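PDB 6TGF: exopolysaccharide biosynthesis protein from Pantoea stewartii subsp. stewartii DC283, which probably hydrolyses glycans to modify the exopolysaccharide biofilm, working as a trimer of chains with a phage tailspike-like parallel beta-helix fold. Local coordinates for residues N418-H423 and W444-D449; S465-K470 and Q484-S489; L473-S478 and S491-S496; R512-G517 and D650-G655. All coordinates share one frame; numbering follows the deposited sequence.

Contact 1: residues N418-H423 and W444-D449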
# COMPACT_ATOMS: atom_id res chain seq x y z
N ASN B 418 -2.94 2.43 -8.08
CA ASN B 418 -1.80 2.38 -9.04
C ASN B 418 -2.32 2.00 -10.43
O ASN B 418 -1.83 0.99 -10.98
CB ASN B 418 -0.71 1.43 -8.55
CG ASN B 418 -0.19 1.78 -7.17
OD1 ASN B 418 0.16 2.93 -6.91
ND2 ASN B 418 -0.14 0.81 -6.28
N PHE B 419 -3.26 2.77 -10.98
CA PHE B 419 -3.90 2.50 -12.29
C PHE B 419 -3.69 3.69 -13.23
O PHE B 419 -3.39 4.80 -12.77
CB PHE B 419 -5.38 2.16 -12.12
CG PHE B 419 -6.25 3.23 -11.50
CD1 PHE B 419 -6.45 3.27 -10.13
CD2 PHE B 419 -6.89 4.17 -12.29
CE1 PHE B 419 -7.25 4.25 -9.56
CE2 PHE B 419 -7.69 5.15 -11.71
CZ PHE B 419 -7.87 5.18 -10.35
N ASN B 420 -3.84 3.43 -14.54
CA ASN B 420 -3.68 4.43 -15.62
C ASN B 420 -4.61 4.06 -16.78
O ASN B 420 -4.37 3.02 -17.42
CB ASN B 420 -2.21 4.54 -16.05
CG ASN B 420 -1.99 5.55 -17.15
OD1 ASN B 420 -2.09 5.22 -18.33
ND2 ASN B 420 -1.67 6.78 -16.79
N ALA B 421 -5.64 4.88 -17.03
CA ALA B 421 -6.60 4.75 -18.15
C ALA B 421 -6.29 5.82 -19.21
O ALA B 421 -6.32 7.02 -18.85
CB ALA B 421 -8.01 4.86 -17.64
N GLN B 422 -6.01 5.40 -20.45
CA GLN B 422 -5.63 6.29 -21.58
C GLN B 422 -6.60 6.11 -22.75
O GLN B 422 -6.88 4.95 -23.11
CB GLN B 422 -4.21 5.97 -22.06
CG GLN B 422 -3.13 6.23 -21.01
CD GLN B 422 -2.84 7.69 -20.78
OE1 GLN B 422 -2.83 8.51 -21.70
NE2 GLN B 422 -2.59 8.04 -19.53
N HIS B 423 -7.10 7.23 -23.30
CA HIS B 423 -7.80 7.32 -24.60
C HIS B 423 -9.01 6.37 -24.66
O HIS B 423 -9.27 5.82 -25.75
CB HIS B 423 -6.81 7.07 -25.75
CG HIS B 423 -5.76 8.13 -25.86
ND1 HIS B 423 -6.05 9.41 -26.30
CD2 HIS B 423 -4.44 8.10 -25.60
CE1 HIS B 423 -4.94 10.12 -26.30
NE2 HIS B 423 -3.94 9.35 -25.87
N TRP B 444 -4.35 7.62 -12.58
CA TRP B 444 -4.37 8.59 -13.71
C TRP B 444 -5.44 8.16 -14.72
O TRP B 444 -5.44 6.98 -15.13
CB TRP B 444 -2.99 8.69 -14.37
CG TRP B 444 -1.95 9.35 -13.52
CD1 TRP B 444 -1.34 8.83 -12.41
CD2 TRP B 444 -1.37 10.66 -13.72
NE1 TRP B 444 -0.43 9.72 -11.90
CE2 TRP B 444 -0.43 10.85 -12.68
CE3 TRP B 444 -1.56 11.68 -14.66
CZ2 TRP B 444 0.32 12.03 -12.57
CZ3 TRP B 444 -0.82 12.83 -14.54
CH2 TRP B 444 0.10 13.00 -13.51
N ILE B 445 -6.33 9.08 -15.10
CA ILE B 445 -7.30 8.92 -16.22
C ILE B 445 -7.09 10.09 -17.19
O ILE B 445 -7.48 11.22 -16.84
CB ILE B 445 -8.75 8.84 -15.70
CG1 ILE B 445 -8.93 7.70 -14.69
CG2 ILE B 445 -9.73 8.71 -16.86
CD1 ILE B 445 -10.22 7.76 -13.91
N GLU B 446 -6.47 9.82 -18.34
CA GLU B 446 -6.04 10.85 -19.32
C GLU B 446 -6.74 10.60 -20.66
O GLU B 446 -6.76 9.43 -21.11
CB GLU B 446 -4.52 10.82 -19.50
CG GLU B 446 -3.76 10.67 -18.19
CD GLU B 446 -2.28 10.98 -18.31
OE1 GLU B 446 -1.94 12.15 -18.57
OE2 GLU B 446 -1.47 10.04 -18.14
N HIS B 447 -7.29 11.65 -21.27
CA HIS B 447 -7.87 11.66 -22.64
C HIS B 447 -9.03 10.66 -22.74
O HIS B 447 -9.28 10.18 -23.86
CB HIS B 447 -6.77 11.39 -23.67
CG HIS B 447 -5.46 12.04 -23.35
ND1 HIS B 447 -5.26 13.40 -23.47
CD2 HIS B 447 -4.29 11.52 -22.91
CE1 HIS B 447 -4.02 13.69 -23.12
NE2 HIS B 447 -3.41 12.55 -22.77
N CYS B 448 -9.71 10.38 -21.63
CA CYS B 448 -10.89 9.47 -21.54
C CYS B 448 -12.17 10.31 -21.48
O CYS B 448 -12.23 11.23 -20.65
CB CYS B 448 -10.80 8.56 -20.32
SG CYS B 448 -9.37 7.45 -20.34
N ASP B 449 -13.15 10.00 -22.34
CA ASP B 449 -14.41 10.78 -22.49
C ASP B 449 -15.19 10.78 -21.17
O ASP B 449 -15.68 11.86 -20.79
CB ASP B 449 -15.27 10.25 -23.63
CG ASP B 449 -14.90 10.79 -25.00
OD1 ASP B 449 -13.81 11.41 -25.11
OD2 ASP B 449 -15.68 10.58 -25.94
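Ala421 and Ile445 mark the close-packed side of two parallel strands, 419-422 and 444-446, whose axes run 4.6 Å apart. Ala421 N donates to Trp444 O (2.8 Å) and Ala421 O accepts from Glu446 N (2.9 Å), a regular parallel ladder. Beneath it the small Ala421 CB lies 4.2 Å from Ile445 CG1 and 4.0 Å from Cys448 SG. Phe419 CE2 meets the same CG1 at the ring's edge, completing an apolar layer of compact and flat groups suited to a buried interior.

The reverse face, with the Trp444 indole, is more polar and partly solvent-exposed. Gln422, bent at chi2 (-74°), lies alongside Glu446 pointing the same way, and its NE2 donates to Glu446 OE2 (2.7 Å) from above the carboxylate plane. The same amide nitrogen reaches Asn420 OD1 (3.1 Å), tying three hydrophilic side chains together. At the exposed end, the rings of His423 and His447 are nearly parallel but slid apart, and His447 CB sits over the face of His423. His447 ND1 hydrogen-bonds Asp468 OD2.

Strand 380-389 flanks 419-422, with Trp386 stacked on Phe419, while strand 458-467 covers the far side of 444-446; Thr412 of the second subunit packs on Trp444.

Contact 2: residues S465-K470 and Q484-S489. With EDO (1,2-ethanediol), chain C.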
# COMPACT_ATOMS: atom_id res chain seq x y z
N SER B 465 -5.56 11.75 -10.69
CA SER B 465 -5.27 12.71 -11.78
C SER B 465 -6.26 12.49 -12.93
O SER B 465 -6.27 11.38 -13.48
CB SER B 465 -3.85 12.60 -12.24
OG SER B 465 -2.95 12.93 -11.20
N LEU B 466 -7.07 13.50 -13.25
CA LEU B 466 -7.89 13.57 -14.48
C LEU B 466 -7.31 14.67 -15.38
O LEU B 466 -7.25 15.83 -14.93
CB LEU B 466 -9.35 13.88 -14.10
CG LEU B 466 -9.98 12.94 -13.07
CD1 LEU B 466 -11.30 13.50 -12.57
CD2 LEU B 466 -10.18 11.55 -13.66
N GLU B 467 -6.85 14.30 -16.58
CA GLU B 467 -6.21 15.23 -17.55
C GLU B 467 -6.89 15.08 -18.92
O GLU B 467 -6.92 13.95 -19.44
CB GLU B 467 -4.71 14.95 -17.66
CG GLU B 467 -3.94 15.24 -16.38
CD GLU B 467 -2.44 15.41 -16.55
OE1 GLU B 467 -1.79 15.89 -15.60
OE2 GLU B 467 -1.93 15.07 -17.64
N ASP B 468 -7.41 16.18 -19.46
CA ASP B 468 -7.98 16.28 -20.83
C ASP B 468 -9.13 15.28 -20.99
O ASP B 468 -9.25 14.69 -22.08
CB ASP B 468 -6.89 16.07 -21.89
CG ASP B 468 -7.35 16.38 -23.31
OD1 ASP B 468 -7.95 17.45 -23.51
OD2 ASP B 468 -7.11 15.53 -24.19
N CYS B 469 -9.96 15.12 -19.96
CA CYS B 469 -11.16 14.24 -19.96
C CYS B 469 -12.38 15.07 -20.37
O CYS B 469 -12.66 16.08 -19.69
CB CYS B 469 -11.36 13.58 -18.61
SG CYS B 469 -10.14 12.28 -18.28
N LYS B 470 -13.06 14.66 -21.44
CA LYS B 470 -14.18 15.41 -22.08
C LYS B 470 -15.24 15.77 -21.04
O LYS B 470 -15.65 16.94 -21.00
CB LYS B 470 -14.80 14.59 -23.22
CG LYS B 470 -15.84 15.33 -24.04
CD LYS B 470 -16.45 14.49 -25.14
CE LYS B 470 -17.54 15.21 -25.89
NZ LYS B 470 -18.02 14.43 -27.05
N GLN B 484 -4.77 15.88 -2.78
CA GLN B 484 -3.88 16.05 -3.96
C GLN B 484 -4.59 15.55 -5.23
O GLN B 484 -3.99 14.74 -5.97
CB GLN B 484 -2.56 15.32 -3.71
CG GLN B 484 -1.39 15.87 -4.53
CD GLN B 484 -0.10 15.14 -4.26
OE1 GLN B 484 0.77 15.62 -3.54
NE2 GLN B 484 0.03 13.96 -4.84
N THR B 485 -5.82 16.02 -5.47
CA THR B 485 -6.56 15.79 -6.74
C THR B 485 -5.98 16.72 -7.81
O THR B 485 -5.96 17.94 -7.58
CB THR B 485 -8.07 16.01 -6.56
OG1 THR B 485 -8.52 15.20 -5.47
CG2 THR B 485 -8.86 15.68 -7.80
N ASN B 486 -5.50 16.14 -8.91
CA ASN B 486 -4.83 16.86 -10.03
C ASN B 486 -5.76 16.89 -11.24
O ASN B 486 -5.88 15.85 -11.92
CB ASN B 486 -3.49 16.21 -10.37
CG ASN B 486 -2.81 16.84 -11.57
OD1 ASN B 486 -2.23 16.14 -12.40
ND2 ASN B 486 -2.87 18.16 -11.66
N LEU B 487 -6.40 18.04 -11.49
CA LEU B 487 -7.31 18.27 -12.65
C LEU B 487 -6.62 19.22 -13.64
O LEU B 487 -6.33 20.37 -13.25
CB LEU B 487 -8.63 18.85 -12.13
CG LEU B 487 -9.26 18.13 -10.94
CD1 LEU B 487 -10.49 18.88 -10.46
CD2 LEU B 487 -9.60 16.69 -11.29
N GLN B 488 -6.37 18.74 -14.86
CA GLN B 488 -5.75 19.52 -15.97
C GLN B 488 -6.68 19.49 -17.19
O GLN B 488 -7.50 18.55 -17.29
CB GLN B 488 -4.38 18.96 -16.35
CG GLN B 488 -3.45 18.74 -15.17
CD GLN B 488 -2.73 20.00 -14.75
OE1 GLN B 488 -3.06 20.62 -13.74
NE2 GLN B 488 -1.73 20.39 -15.53
N SER B 489 -6.55 20.48 -18.07
CA SER B 489 -7.18 20.55 -19.42
C SER B 489 -8.70 20.38 -19.33
O SER B 489 -9.26 19.64 -20.16
CB SER B 489 -6.56 19.51 -20.33
OG SER B 489 -5.16 19.40 -20.12
C1 EDO C . -3.79 20.85 -8.27
O1 EDO C . -3.06 20.01 -9.13
C2 EDO C . -4.68 21.80 -8.99
O2 EDO C . -5.65 21.16 -9.80
O HOH W 1 -11.68 18.49 -20.60
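Ser465 faces Asn486 across a parallel ladder, its OG 3.4 Å from Asn486 CB; a short hydroxyl side chain fits here, where Gln437 of the second subunit packs on both residues. Asn486 CG is anti to the backbone N (chi1 176°), and its ND2 donates to an ethanediol, probably from the crystallisation liquor, at O1 (3.1 Å).

Leu466 turns to the other side of the sheet. Its N donates to Asn486 O (3.0 Å) and its O accepts from Gln488 N (3.0 Å), while CD1 lies 3.8 Å from Leu487 CD2. The two leucines run side by side, pointing the same way, so their branched ends stack leucine on leucine.

Glu467 is again on the polar face, extended beyond CG and alongside Gln488. Their aliphatic stems touch through the CG atoms, so long residues pack here while their polar ends lie on the same face, with the Glu446 carboxylate close to that of Glu467.

Asp468 leaves the strand with positive phi (59°), as does Ser489 opposite it. Its N still bonds to Gln488 O (3.2 Å), and its OD2 is held by His447 ND1. A water then links Cys469 O to Ser489 O.

In-register parallel strands, like residues stacked from coil to coil, and aligned left-handed conformations at the corner are the hallmarks of a right-handed parallel beta-helix, here of tailspike type.

Contact 3: residues L473-S478 and S491-S496; sequences LIAWHS and SWIDNS
Leu473 and Ile474 pair in parallel with Ile493 and Asp494, held by Leu473 N to Trp492 O, Asp494 N to Leu473 O and Ala475 N to Asp494 O (2.8 Å), before residues 475-478 fold into a type II turn.

On the inner side, Leu473 CD2 lies 4.2 Å from Ile493 CG1, and Ala475 CB touches Ile493 CG2; branched and small apolar groups suit this face, which Leu466 and Leu480 also line. On the other side the Trp476 indole takes Ile474 CG2 over the centre of one face and presents NE1 to Asp494 OD2 in a weak but straight bond (3.3 Å, 171°). The carboxylate stands almost perpendicular to the ring. Ser496 N closes an Asx turn on Asp494 OD1, and Ser496 OG (2.7 Å) adds a second bond, fixing its rotation.

Asn495 CG is anti to the backbone N (chi1 -165°), and ND2 reaches Ala475 O (2.7 Å) and Ser478 O (3.0 Å), both close to its amide plane; OD1 is held by Ser510 OG.

Ala475 O takes the Asn495 amide as well as Ser478 N of its own turn. The side chain thus stands in for one ladder bond before His477 N to Ser496 O resumes main-chain bonding.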
# COMPACT_ATOMS: atom_id res chain seq x y z
N LEU B 473 -15.89 13.28 -13.92
CA LEU B 473 -16.18 12.10 -13.07
C LEU B 473 -17.47 12.40 -12.30
O LEU B 473 -17.47 13.38 -11.53
CB LEU B 473 -15.00 11.84 -12.13
CG LEU B 473 -15.20 10.75 -11.07
CD1 LEU B 473 -15.43 9.40 -11.72
CD2 LEU B 473 -14.02 10.70 -10.12
N ILE B 474 -18.53 11.63 -12.54
CA ILE B 474 -19.86 11.82 -11.89
C ILE B 474 -19.78 11.28 -10.46
O ILE B 474 -19.59 10.05 -10.31
CB ILE B 474 -20.99 11.15 -12.71
CG1 ILE B 474 -21.03 11.66 -14.16
CG2 ILE B 474 -22.33 11.32 -12.01
CD1 ILE B 474 -21.36 13.13 -14.30
N ALA B 475 -19.89 12.16 -9.46
CA ALA B 475 -19.82 11.83 -8.02
C ALA B 475 -21.00 12.47 -7.28
O ALA B 475 -20.79 13.02 -6.19
CB ALA B 475 -18.50 12.30 -7.47
N TRP B 476 -22.21 12.37 -7.86
CA TRP B 476 -23.46 12.97 -7.31
C TRP B 476 -23.78 12.32 -5.96
O TRP B 476 -23.79 11.08 -5.89
CB TRP B 476 -24.63 12.81 -8.29
CG TRP B 476 -24.45 13.47 -9.61
CD1 TRP B 476 -23.68 14.56 -9.90
CD2 TRP B 476 -25.10 13.12 -10.85
NE1 TRP B 476 -23.78 14.89 -11.22
CE2 TRP B 476 -24.65 14.02 -11.83
CE3 TRP B 476 -26.01 12.12 -11.22
CZ2 TRP B 476 -25.08 13.96 -13.16
CZ3 TRP B 476 -26.44 12.05 -12.53
CH2 TRP B 476 -25.97 12.96 -13.48
N HIS B 477 -24.01 13.14 -4.92
CA HIS B 477 -24.35 12.72 -3.54
C HIS B 477 -23.25 11.83 -2.95
O HIS B 477 -23.53 11.13 -1.96
CB HIS B 477 -25.70 11.98 -3.51
CG HIS B 477 -26.85 12.76 -4.05
ND1 HIS B 477 -27.39 13.85 -3.38
CD2 HIS B 477 -27.57 12.62 -5.18
CE1 HIS B 477 -28.38 14.34 -4.09
NE2 HIS B 477 -28.52 13.61 -5.20
N SER B 478 -22.04 11.86 -3.52
CA SER B 478 -20.92 10.95 -3.15
C SER B 478 -20.13 11.57 -1.98
O SER B 478 -19.77 12.75 -2.07
CB SER B 478 -20.03 10.66 -4.32
OG SER B 478 -19.29 9.47 -4.10
N SER B 491 -10.66 18.95 -17.18
CA SER B 491 -11.14 17.77 -16.42
C SER B 491 -11.64 18.25 -15.05
O SER B 491 -11.04 19.21 -14.52
CB SER B 491 -10.06 16.74 -16.26
OG SER B 491 -9.49 16.40 -17.52
N TRP B 492 -12.69 17.64 -14.51
CA TRP B 492 -13.21 17.96 -13.15
C TRP B 492 -14.04 16.81 -12.57
O TRP B 492 -14.34 15.86 -13.31
CB TRP B 492 -13.98 19.29 -13.15
CG TRP B 492 -15.19 19.34 -14.04
CD1 TRP B 492 -15.22 19.26 -15.40
CD2 TRP B 492 -16.55 19.52 -13.61
NE1 TRP B 492 -16.51 19.36 -15.85
CE2 TRP B 492 -17.35 19.52 -14.78
CE3 TRP B 492 -17.18 19.66 -12.37
CZ2 TRP B 492 -18.74 19.66 -14.73
CZ3 TRP B 492 -18.55 19.80 -12.32
CH2 TRP B 492 -19.31 19.80 -13.49
N ILE B 493 -14.36 16.91 -11.28
CA ILE B 493 -15.22 15.96 -10.52
C ILE B 493 -16.51 16.69 -10.16
O ILE B 493 -16.44 17.69 -9.41
CB ILE B 493 -14.49 15.42 -9.27
CG1 ILE B 493 -13.16 14.75 -9.64
CG2 ILE B 493 -15.39 14.48 -8.49
CD1 ILE B 493 -12.24 14.53 -8.45
N ASP B 494 -17.65 16.22 -10.68
CA ASP B 494 -19.00 16.76 -10.37
C ASP B 494 -19.49 16.08 -9.09
O ASP B 494 -19.99 14.94 -9.17
CB ASP B 494 -19.96 16.55 -11.55
CG ASP B 494 -21.29 17.26 -11.41
OD1 ASP B 494 -21.60 17.72 -10.29
OD2 ASP B 494 -22.01 17.36 -12.41
N ASN B 495 -19.35 16.77 -7.95
CA ASN B 495 -19.77 16.28 -6.60
C ASN B 495 -21.04 17.02 -6.17
O ASN B 495 -21.20 17.27 -4.96
CB ASN B 495 -18.63 16.44 -5.59
CG ASN B 495 -18.84 15.65 -4.31
OD1 ASN B 495 -18.22 15.95 -3.29
ND2 ASN B 495 -19.69 14.63 -4.35
N SER B 496 -21.92 17.33 -7.13
CA SER B 496 -23.19 18.09 -6.92
C SER B 496 -24.28 17.14 -6.41
O SER B 496 -23.95 15.97 -6.12
CB SER B 496 -23.61 18.79 -8.19
OG SER B 496 -24.03 17.85 -9.17

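Contact 4: residues R512-G517 and D650-G655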
# COMPACT_ATOMS: atom_id res chain seq x y z
N ARG B 512 -12.38 18.06 1.15
CA ARG B 512 -11.23 18.13 0.21
C ARG B 512 -10.07 18.81 0.93
O ARG B 512 -10.16 20.03 1.19
CB ARG B 512 -11.64 18.86 -1.07
CG ARG B 512 -12.73 18.17 -1.87
CD ARG B 512 -13.11 18.94 -3.12
NE ARG B 512 -13.77 20.21 -2.81
CZ ARG B 512 -13.98 21.20 -3.68
NH1 ARG B 512 -13.58 21.08 -4.93
NH2 ARG B 512 -14.58 22.30 -3.28
N VAL B 513 -9.03 18.04 1.27
CA VAL B 513 -7.78 18.54 1.91
C VAL B 513 -6.73 18.68 0.80
O VAL B 513 -6.28 17.65 0.28
CB VAL B 513 -7.30 17.61 3.03
CG1 VAL B 513 -6.00 18.09 3.66
CG2 VAL B 513 -8.37 17.43 4.10
N GLU B 514 -6.39 19.93 0.45
CA GLU B 514 -5.35 20.26 -0.56
C GLU B 514 -4.23 21.05 0.12
O GLU B 514 -4.45 21.59 1.21
CB GLU B 514 -5.96 21.06 -1.72
CG GLU B 514 -6.91 20.25 -2.58
CD GLU B 514 -6.25 19.20 -3.46
OE1 GLU B 514 -5.01 19.26 -3.62
OE2 GLU B 514 -6.98 18.33 -3.98
N SER B 515 -3.05 21.08 -0.52
CA SER B 515 -1.86 21.85 -0.10
C SER B 515 -2.21 23.34 0.00
O SER B 515 -1.70 24.01 0.93
CB SER B 515 -0.72 21.61 -1.05
OG SER B 515 -1.10 21.92 -2.38
N TYR B 516 -3.06 23.83 -0.91
CA TYR B 516 -3.39 25.27 -1.09
C TYR B 516 -4.62 25.68 -0.27
O TYR B 516 -4.89 26.89 -0.18
CB TYR B 516 -3.60 25.59 -2.58
CG TYR B 516 -4.53 24.66 -3.32
CD1 TYR B 516 -5.90 24.71 -3.13
CD2 TYR B 516 -4.03 23.73 -4.22
CE1 TYR B 516 -6.76 23.86 -3.82
CE2 TYR B 516 -4.87 22.87 -4.91
CZ TYR B 516 -6.24 22.94 -4.71
OH TYR B 516 -7.07 22.10 -5.39
N GLY B 517 -5.35 24.72 0.30
CA GLY B 517 -6.51 25.01 1.17
C GLY B 517 -7.32 23.77 1.53
O GLY B 517 -7.05 22.69 0.97
N ASP B 650 -10.68 31.69 -3.80
CA ASP B 650 -9.49 30.88 -3.41
C ASP B 650 -9.11 29.96 -4.57
O ASP B 650 -9.75 30.07 -5.64
CB ASP B 650 -9.75 30.13 -2.09
CG ASP B 650 -10.77 29.01 -2.19
OD1 ASP B 650 -11.43 28.89 -3.24
OD2 ASP B 650 -10.90 28.25 -1.20
N ARG B 651 -8.12 29.09 -4.37
CA ARG B 651 -7.48 28.27 -5.43
C ARG B 651 -8.45 27.19 -5.94
O ARG B 651 -8.28 26.75 -7.09
CB ARG B 651 -6.18 27.65 -4.92
CG ARG B 651 -5.38 26.89 -5.98
CD ARG B 651 -4.99 27.75 -7.16
NE ARG B 651 -4.36 26.98 -8.22
CZ ARG B 651 -5.00 26.38 -9.23
NH1 ARG B 651 -6.32 26.46 -9.34
NH2 ARG B 651 -4.31 25.71 -10.14
N PHE B 652 -9.43 26.78 -5.12
CA PHE B 652 -10.49 25.81 -5.49
C PHE B 652 -11.37 26.39 -6.61
O PHE B 652 -11.93 25.60 -7.38
CB PHE B 652 -11.36 25.45 -4.27
CG PHE B 652 -10.72 24.48 -3.31
CD1 PHE B 652 -10.64 23.13 -3.61
CD2 PHE B 652 -10.22 24.92 -2.09
CE1 PHE B 652 -10.06 22.24 -2.71
CE2 PHE B 652 -9.64 24.02 -1.20
CZ PHE B 652 -9.56 22.69 -1.51
N VAL B 653 -11.47 27.72 -6.68
CA VAL B 653 -12.43 28.46 -7.56
C VAL B 653 -11.74 28.91 -8.85
O VAL B 653 -12.37 28.81 -9.92
CB VAL B 653 -13.05 29.65 -6.80
CG1 VAL B 653 -13.93 30.52 -7.69
CG2 VAL B 653 -13.83 29.18 -5.58
N THR B 654 -10.49 29.40 -8.76
CA THR B 654 -9.75 30.00 -9.90
C THR B 654 -8.24 29.80 -9.73
O THR B 654 -7.78 29.71 -8.58
CB THR B 654 -10.11 31.49 -10.06
OG1 THR B 654 -9.46 31.99 -11.23
CG2 THR B 654 -9.71 32.33 -8.86
N GLY B 655 -7.51 29.73 -10.85
CA GLY B 655 -6.04 29.63 -10.89
C GLY B 655 -5.38 30.90 -10.38
O GLY B 655 -4.43 30.80 -9.58
O HOH W 2 -6.92 28.15 -1.78
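Tyr516 and Phe652 form an edge-to-face aromatic pair, planes at 70°, at a junction where the last strand of the parallel beta-helix, 511-514, meets the 650-655 loop between two strands of the C-terminal antiparallel sheets. Tyr516 CE1 points at the centre of the Phe652 face, 3.8 Å from CZ. A large flat ring suits Phe652, since several groups of the other segment surround it: Glu514 CG lies 3.7 Å from CE1, Gly517 O meets the ring's edge 3.5 Å from CZ, and one face of the Arg512 guanidinium, inclined to the ring, meets CD1.

Tyr516 is covered on both faces. Arg651 CG sits 3.7 Å from the ring centroid in a CH-pi contact, and Glu514 CB lies over the opposite face. Chi1 of 49° sets CG of Tyr516 between the backbone N and the carbonyl carbon, and from there the ring lies between these two groups. No direct hydrogen bond crosses the contact; ring and aliphatic packing carries most of it.

Further out, polar partners hold the supports. Glu514 OE2 accepts from Thr485 N of the preceding coil, whereas Arg651 NE and Asp650 OD2 make salt bridges to Glu507 and Lys525 of the second subunit. Gly517 also pairs with a strand of that chain.

Polar linkage across the contact comes from one water, which donates to Tyr516 O (2.9 Å) and accepts from Arg651 N (3.0 Å).

Overall arrangement
Contacts 1, 2 and 4 follow one another along the beta-helix. Their strands 414-422, 443-446, 458-467, 479-488 and 511-514 lie side by side in that order, each a coil beyond the last. The centres of contacts 1 and 2 are 10 Å apart, those of contacts 2 and 4 about 14 Å. Contact 3 joins the same coils as contact 2, on another side of the helix with centres 13 Å apart, and their segments alternate along the chain. Ser491 OG meets Cys469 N between them. Contacts 1, 2 and 4 touch the second subunit, contact 3 none, so one side faces the trimer interface. Contact 4 then hands the helix over to the C-terminal sheets.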